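Local coordinates for RNA polymerase II subunit B1 CTD phosphatase RTR1 (Saccharomyces cerevisiae, PDB 5C2Y), which dephosphorylates the C-terminal domain of the largest RNA polymerase II subunit and regulates the polymerase as its phosphorylation pattern changes during transcription, at residues K48-L53 with L166-A171; H121-Q126 with T161-L166. One frame throughout, in Å; residues are numbered along the deposited sequence.

How the contacts relate
Helix 163-170 serves both contacts, presenting its start to helix 119-129 in contact 2 and its second half to helix 50-56 in contact 1; Leu166 belongs to both segments on it. Contact 1 lies at the surface, its centre about 13 Å from that of the chain, and is a salt bridge spanning two segments whose backbones stay well apart. Contact 2, its centre about 10 Å from that of the chain, is partly buried; it brings backbones close and joins a ring, a thiol, the Arg123 side chain and the Glu164 carboxylate without a hydrogen bond between its segments. The two adjoin where Glu50 CB packs 3.5 Å from Leu162 CD1, so surface ion pairing gives way to mainly van der Waals packing.

Contact 1 (K48-L53 with L166-A171); sequences KDEKTL and LLREKA
Glu50 and Arg168 reach toward each other from opposite directions and form a salt bridge between segments 48-53 and 166-171, whose nearest CA atoms, those of Glu50 and Leu166, are 12.7 Å apart. The straightest of the three bonds runs from Arg168 NH2 to Glu50 OE2 at 3.1 Å; it uses the syn lone pair of the oxygen and lies in the guanidinium plane. NH2 also comes within 2.7 Å of Glu50 OE1, with a bent, weak geometry, and Arg168 NH1 adds a long, weak bond to OE2. The planes of carboxylate and guanidinium are 37° apart, so the pairing is twisted. An extended chain beyond CG (chi2 -168°) carries the Glu50 carboxylate out to this meeting point. A glutamine here would probably leave the Arg168 guanidinium without its negative mate in this pair and weaken the link between the helices.

Asp49, at the N-cap of helix 50-56, accepts a capping bond from Thr52 N at 3.0 Å through OD1, which also takes Thr52 OG1 at 2.8 Å, while Lys51 NZ makes a weak salt bridge to Asp49 OD2. Together these features make a surface interhelical salt bridge beside an aspartate N-cap.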
loop_
_atom_site.group_PDB
_atom_site.type_symbol
_atom_site.label_atom_id
_atom_site.label_comp_id
_atom_site.label_asym_id
_atom_site.label_seq_id
_atom_site.Cartn_x
_atom_site.Cartn_y
_atom_site.Cartn_z
ATOM N N LYS A 48 -0.052 3.775 -9.964
ATOM C CA LYS A 48 -0.755 3.981 -11.220
ATOM C C LYS A 48 -2.153 3.336 -11.149
ATOM O O LYS A 48 -3.132 3.910 -11.606
ATOM C CB LYS A 48 0.087 3.426 -12.381
ATOM C CG LYS A 48 -0.526 3.556 -13.764
ATOM C CD LYS A 48 -0.596 4.995 -14.226
ATOM C CE LYS A 48 -1.261 5.103 -15.590
ATOM N NZ LYS A 48 -1.965 6.405 -15.794
ATOM N N ASP A 49 -2.247 2.175 -10.512
ATOM C CA ASP A 49 -3.463 1.388 -10.574
ATOM C C ASP A 49 -3.528 0.245 -9.554
ATOM O O ASP A 49 -2.571 -0.024 -8.829
ATOM C CB ASP A 49 -3.603 0.810 -11.970
ATOM C CG ASP A 49 -2.380 0.020 -12.392
ATOM O OD1 ASP A 49 -1.573 -0.373 -11.514
ATOM O OD2 ASP A 49 -2.235 -0.226 -13.607
ATOM N N GLU A 50 -4.649 -0.461 -9.541
ATOM C CA GLU A 50 -4.884 -1.493 -8.544
ATOM C C GLU A 50 -3.953 -2.683 -8.683
ATOM O O GLU A 50 -3.655 -3.374 -7.707
ATOM C CB GLU A 50 -6.320 -1.957 -8.638
ATOM C CG GLU A 50 -7.308 -0.822 -8.571
ATOM C CD GLU A 50 -8.708 -1.336 -8.367
ATOM O OE1 GLU A 50 -8.914 -2.528 -8.686
ATOM O OE2 GLU A 50 -9.579 -0.569 -7.884
ATOM N N LYS A 51 -3.498 -2.914 -9.906
ATOM C CA LYS A 51 -2.604 -4.020 -10.240
ATOM C C LYS A 51 -1.238 -3.817 -9.591
ATOM O O LYS A 51 -0.582 -4.759 -9.137
ATOM C CB LYS A 51 -2.488 -4.120 -11.766
ATOM C CG LYS A 51 -1.745 -5.313 -12.324
ATOM C CD LYS A 51 -1.968 -5.408 -13.846
ATOM C CE LYS A 51 -1.725 -4.067 -14.563
ATOM N NZ LYS A 51 -2.980 -3.270 -14.804
ATOM N N THR A 52 -0.816 -2.563 -9.535
ATOM C CA THR A 52 0.463 -2.229 -8.935
ATOM C C THR A 52 0.356 -2.333 -7.412
ATOM O O THR A 52 1.185 -2.999 -6.777
ATOM C CB THR A 52 0.919 -0.828 -9.370
ATOM O OG1 THR A 52 1.078 -0.817 -10.790
ATOM C CG2 THR A 52 2.235 -0.461 -8.739
ATOM N N LEU A 53 -0.680 -1.715 -6.834
ATOM C CA LEU A 53 -0.909 -1.817 -5.393
ATOM C C LEU A 53 -0.998 -3.284 -4.962
ATOM O O LEU A 53 -0.440 -3.657 -3.929
ATOM C CB LEU A 53 -2.168 -1.062 -4.982
ATOM C CG LEU A 53 -2.497 -1.005 -3.481
ATOM C CD1 LEU A 53 -1.377 -0.392 -2.680
ATOM C CD2 LEU A 53 -3.743 -0.214 -3.239
ATOM N N LEU A 166 -14.247 -5.708 -3.915
ATOM C CA LEU A 166 -15.430 -6.345 -3.350
ATOM C C LEU A 166 -16.677 -5.485 -3.567
ATOM O O LEU A 166 -17.730 -5.988 -3.927
ATOM C CB LEU A 166 -15.240 -6.645 -1.859
ATOM C CG LEU A 166 -14.309 -7.812 -1.497
ATOM C CD1 LEU A 166 -14.504 -8.178 -0.045
ATOM C CD2 LEU A 166 -14.472 -9.043 -2.390
ATOM N N LEU A 167 -16.560 -4.185 -3.342
ATOM C CA LEU A 167 -17.656 -3.273 -3.623
ATOM C C LEU A 167 -18.212 -3.437 -5.033
ATOM O O LEU A 167 -19.417 -3.597 -5.221
ATOM C CB LEU A 167 -17.189 -1.839 -3.428
ATOM C CG LEU A 167 -16.783 -1.517 -2.000
ATOM C CD1 LEU A 167 -16.632 -0.025 -1.888
ATOM C CD2 LEU A 167 -17.826 -2.040 -1.014
ATOM N N ARG A 168 -17.316 -3.381 -6.020
ATOM C CA ARG A 168 -17.661 -3.606 -7.427
ATOM C C ARG A 168 -18.433 -4.893 -7.653
ATOM O O ARG A 168 -19.505 -4.882 -8.249
ATOM C CB ARG A 168 -16.405 -3.645 -8.289
ATOM C CG ARG A 168 -15.988 -2.294 -8.757
ATOM C CD ARG A 168 -15.016 -2.371 -9.900
ATOM N NE ARG A 168 -13.758 -2.943 -9.475
ATOM C CZ ARG A 168 -12.730 -2.221 -9.058
ATOM N NH1 ARG A 168 -12.826 -0.896 -9.012
ATOM N NH2 ARG A 168 -11.612 -2.823 -8.688
ATOM N N GLU A 169 -17.866 -5.998 -7.169
ATOM C CA GLU A 169 -18.396 -7.345 -7.396
ATOM C C GLU A 169 -19.856 -7.548 -6.996
ATOM O O GLU A 169 -20.494 -8.482 -7.464
ATOM C CB GLU A 169 -17.535 -8.374 -6.656
ATOM C CG GLU A 169 -16.253 -8.751 -7.382
ATOM C CD GLU A 169 -15.355 -9.654 -6.550
ATOM O OE1 GLU A 169 -15.790 -10.057 -5.444
ATOM O OE2 GLU A 169 -14.226 -9.967 -7.006
ATOM N N LYS A 170 -20.395 -6.687 -6.149
ATOM C CA LYS A 170 -21.746 -6.906 -5.678
ATOM C C LYS A 170 -22.833 -6.094 -6.399
ATOM O O LYS A 170 -24.011 -6.455 -6.322
ATOM C CB LYS A 170 -21.807 -6.628 -4.177
ATOM C CG LYS A 170 -21.863 -5.161 -3.772
ATOM C CD LYS A 170 -21.652 -5.090 -2.280
ATOM C CE LYS A 170 -21.837 -3.710 -1.738
ATOM N NZ LYS A 170 -21.755 -3.812 -0.245
ATOM N N ALA A 171 -22.448 -5.029 -7.110
ATOM C CA ALA A 171 -23.414 -4.123 -7.755
ATOM C C ALA A 171 -24.505 -4.868 -8.540
ATOM O O ALA A 171 -24.257 -5.913 -9.158
ATOM C CB ALA A 171 -22.690 -3.134 -8.669
#

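Contact 2 (H121-Q126 with T161-L166); sequences HFRCSQ and TLFEEL. With ZN (zinc ion), chain C.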
loop_
_atom_site.group_PDB
_atom_site.type_symbol
_atom_site.label_atom_id
_atom_site.label_comp_id
_atom_site.label_asym_id
_atom_site.label_seq_id
_atom_site.Cartn_x
_atom_site.Cartn_y
_atom_site.Cartn_z
ATOM N N HIS A 121 -11.150 5.951 1.897
ATOM C CA HIS A 121 -9.757 5.550 1.725
ATOM C C HIS A 121 -9.097 4.997 2.999
ATOM O O HIS A 121 -8.204 4.154 2.904
ATOM C CB HIS A 121 -8.956 6.708 1.158
ATOM C CG HIS A 121 -9.051 6.802 -0.328
ATOM N ND1 HIS A 121 -8.620 7.905 -1.044
ATOM C CD2 HIS A 121 -9.544 5.934 -1.238
ATOM C CE1 HIS A 121 -8.845 7.702 -2.323
ATOM N NE2 HIS A 121 -9.405 6.517 -2.477
ATOM N N PHE A 122 -9.535 5.441 4.180
ATOM C CA PHE A 122 -9.126 4.780 5.420
ATOM C C PHE A 122 -9.440 3.289 5.372
ATOM O O PHE A 122 -8.608 2.456 5.726
ATOM C CB PHE A 122 -9.813 5.402 6.645
ATOM C CG PHE A 122 -9.826 4.497 7.844
ATOM C CD1 PHE A 122 -8.669 4.223 8.534
ATOM C CD2 PHE A 122 -10.992 3.879 8.250
ATOM C CE1 PHE A 122 -8.676 3.359 9.632
ATOM C CE2 PHE A 122 -11.007 3.011 9.345
ATOM C CZ PHE A 122 -9.847 2.750 10.031
ATOM N N ARG A 123 -10.657 2.963 4.941
ATOM C CA ARG A 123 -11.114 1.578 4.815
ATOM C C ARG A 123 -10.341 0.779 3.787
ATOM O O ARG A 123 -9.935 -0.349 4.049
ATOM C CB ARG A 123 -12.569 1.543 4.426
ATOM C CG ARG A 123 -13.477 2.298 5.345
ATOM C CD ARG A 123 -14.863 2.251 4.756
ATOM N NE ARG A 123 -15.866 2.109 5.794
ATOM C CZ ARG A 123 -17.025 1.477 5.646
ATOM N NH1 ARG A 123 -17.345 0.925 4.481
ATOM N NH2 ARG A 123 -17.871 1.414 6.679
ATOM N N CYS A 124 -10.185 1.345 2.596
ATOM C CA CYS A 124 -9.380 0.716 1.570
ATOM C C CYS A 124 -7.962 0.422 2.077
ATOM O O CYS A 124 -7.424 -0.669 1.862
ATOM C CB CYS A 124 -9.332 1.599 0.318
ATOM S SG CYS A 124 -10.878 1.628 -0.598
ATOM N N SER A 125 -7.365 1.384 2.764
ATOM C CA SER A 125 -6.003 1.230 3.246
ATOM C C SER A 125 -5.903 0.143 4.298
ATOM O O SER A 125 -4.910 -0.582 4.354
ATOM C CB SER A 125 -5.488 2.545 3.820
ATOM O OG SER A 125 -4.138 2.431 4.228
ATOM N N GLN A 126 -6.923 0.027 5.133
ATOM C CA GLN A 126 -6.863 -0.904 6.250
ATOM C C GLN A 126 -7.249 -2.319 5.817
ATOM O O GLN A 126 -6.668 -3.303 6.280
ATOM C CB GLN A 126 -7.756 -0.400 7.390
ATOM C CG GLN A 126 -7.997 -1.389 8.502
ATOM C CD GLN A 126 -8.371 -0.714 9.806
ATOM O OE1 GLN A 126 -9.542 -0.676 10.191
ATOM N NE2 GLN A 126 -7.371 -0.182 10.499
ATOM N N THR A 161 -6.709 -8.756 -2.057
ATOM C CA THR A 161 -7.966 -8.305 -2.642
ATOM C C THR A 161 -8.241 -6.878 -2.186
ATOM O O THR A 161 -8.231 -6.598 -0.988
ATOM C CB THR A 161 -9.161 -9.196 -2.220
ATOM O OG1 THR A 161 -9.026 -10.512 -2.773
ATOM C CG2 THR A 161 -10.453 -8.593 -2.683
ATOM N N LEU A 162 -8.490 -5.969 -3.116
ATOM C CA LEU A 162 -8.738 -4.590 -2.721
ATOM C C LEU A 162 -10.180 -4.430 -2.283
ATOM O O LEU A 162 -11.058 -5.140 -2.759
ATOM C CB LEU A 162 -8.425 -3.616 -3.863
ATOM C CG LEU A 162 -7.011 -3.668 -4.428
ATOM C CD1 LEU A 162 -6.720 -2.387 -5.167
ATOM C CD2 LEU A 162 -6.007 -3.899 -3.315
ATOM N N PHE A 163 -10.422 -3.487 -1.378
ATOM C CA PHE A 163 -11.762 -3.291 -0.853
ATOM C C PHE A 163 -12.668 -2.953 -2.008
ATOM O O PHE A 163 -13.774 -3.490 -2.125
ATOM C CB PHE A 163 -11.780 -2.196 0.207
ATOM C CG PHE A 163 -13.129 -1.956 0.818
ATOM C CD1 PHE A 163 -13.995 -2.998 1.061
ATOM C CD2 PHE A 163 -13.519 -0.679 1.185
ATOM C CE1 PHE A 163 -15.233 -2.761 1.637
ATOM C CE2 PHE A 163 -14.748 -0.443 1.760
ATOM C CZ PHE A 163 -15.600 -1.479 1.986
ATOM N N GLU A 164 -12.178 -2.103 -2.898
ATOM C CA GLU A 164 -13.019 -1.628 -3.980
ATOM C C GLU A 164 -13.250 -2.719 -5.026
ATOM O O GLU A 164 -14.110 -2.572 -5.874
ATOM C CB GLU A 164 -12.429 -0.352 -4.608
ATOM C CG GLU A 164 -10.983 -0.440 -5.040
ATOM C CD GLU A 164 -9.973 -0.194 -3.920
ATOM O OE1 GLU A 164 -9.182 0.772 -4.028
ATOM O OE2 GLU A 164 -9.949 -0.992 -2.956
ATOM N N GLU A 165 -12.524 -3.830 -4.943
ATOM C CA GLU A 165 -12.842 -4.994 -5.768
ATOM C C GLU A 165 -14.078 -5.693 -5.232
ATOM O O GLU A 165 -14.868 -6.233 -5.995
ATOM C CB GLU A 165 -11.685 -5.991 -5.817
ATOM C CG GLU A 165 -10.435 -5.473 -6.484
ATOM C CD GLU A 165 -9.314 -6.519 -6.569
ATOM O OE1 GLU A 165 -9.351 -7.511 -5.822
ATOM O OE2 GLU A 165 -8.379 -6.332 -7.378
ATOM N N LEU A 166 -14.247 -5.708 -3.915
ATOM C CA LEU A 166 -15.430 -6.345 -3.350
ATOM C C LEU A 166 -16.677 -5.485 -3.567
ATOM O O LEU A 166 -17.730 -5.988 -3.927
ATOM C CB LEU A 166 -15.240 -6.645 -1.859
ATOM C CG LEU A 166 -14.309 -7.812 -1.497
ATOM C CD1 LEU A 166 -14.504 -8.178 -0.045
ATOM C CD2 LEU A 166 -14.472 -9.043 -2.390
HETATM ZN ZN ZN C . -7.420 9.542 -0.488
#
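Phe163 meets both Cys124 and Arg123 where the first turn of helix 163-170 comes up against helix 119-129. Its CB lies 4.0 Å from Cys124 CA and equally near that residue's SG. With CG anti to the backbone N (chi1 -179°), the ring extends past the thiol: Phe163 CD2 is 3.9 Å from Cys124 SG, which sits at the ring edge in a sulfur-aromatic contact. CD2 and CE2 then rest against Arg123 CB, and CE2 also meets Arg123 CD. At the tip, Phe163 CZ approaches Arg123 NH1 at 3.9 Å, again near the ring plane, with guanidinium and ring 57° apart. Elsewhere on helix 119-129, Phe127 brings its own ring against that of Phe163.

Cys124 SG also packs 3.6 Å from Glu164 OE2, while Glu164 OE1 is hydrogen-bonded to Tyr80 OH. One turn before Cys124, His121 ND1 binds zinc at 2.1 Å, and Cys78, Cys83 and Cys117 complete the site. Cys124, on the same helix as His121 but not itself one of the four ligands, puts its sulfur into packing against Phe163 and Glu164, and Arg123, meeting the ring at its edge, makes van der Waals contact with Phe163 and no cation-pi stack over its face.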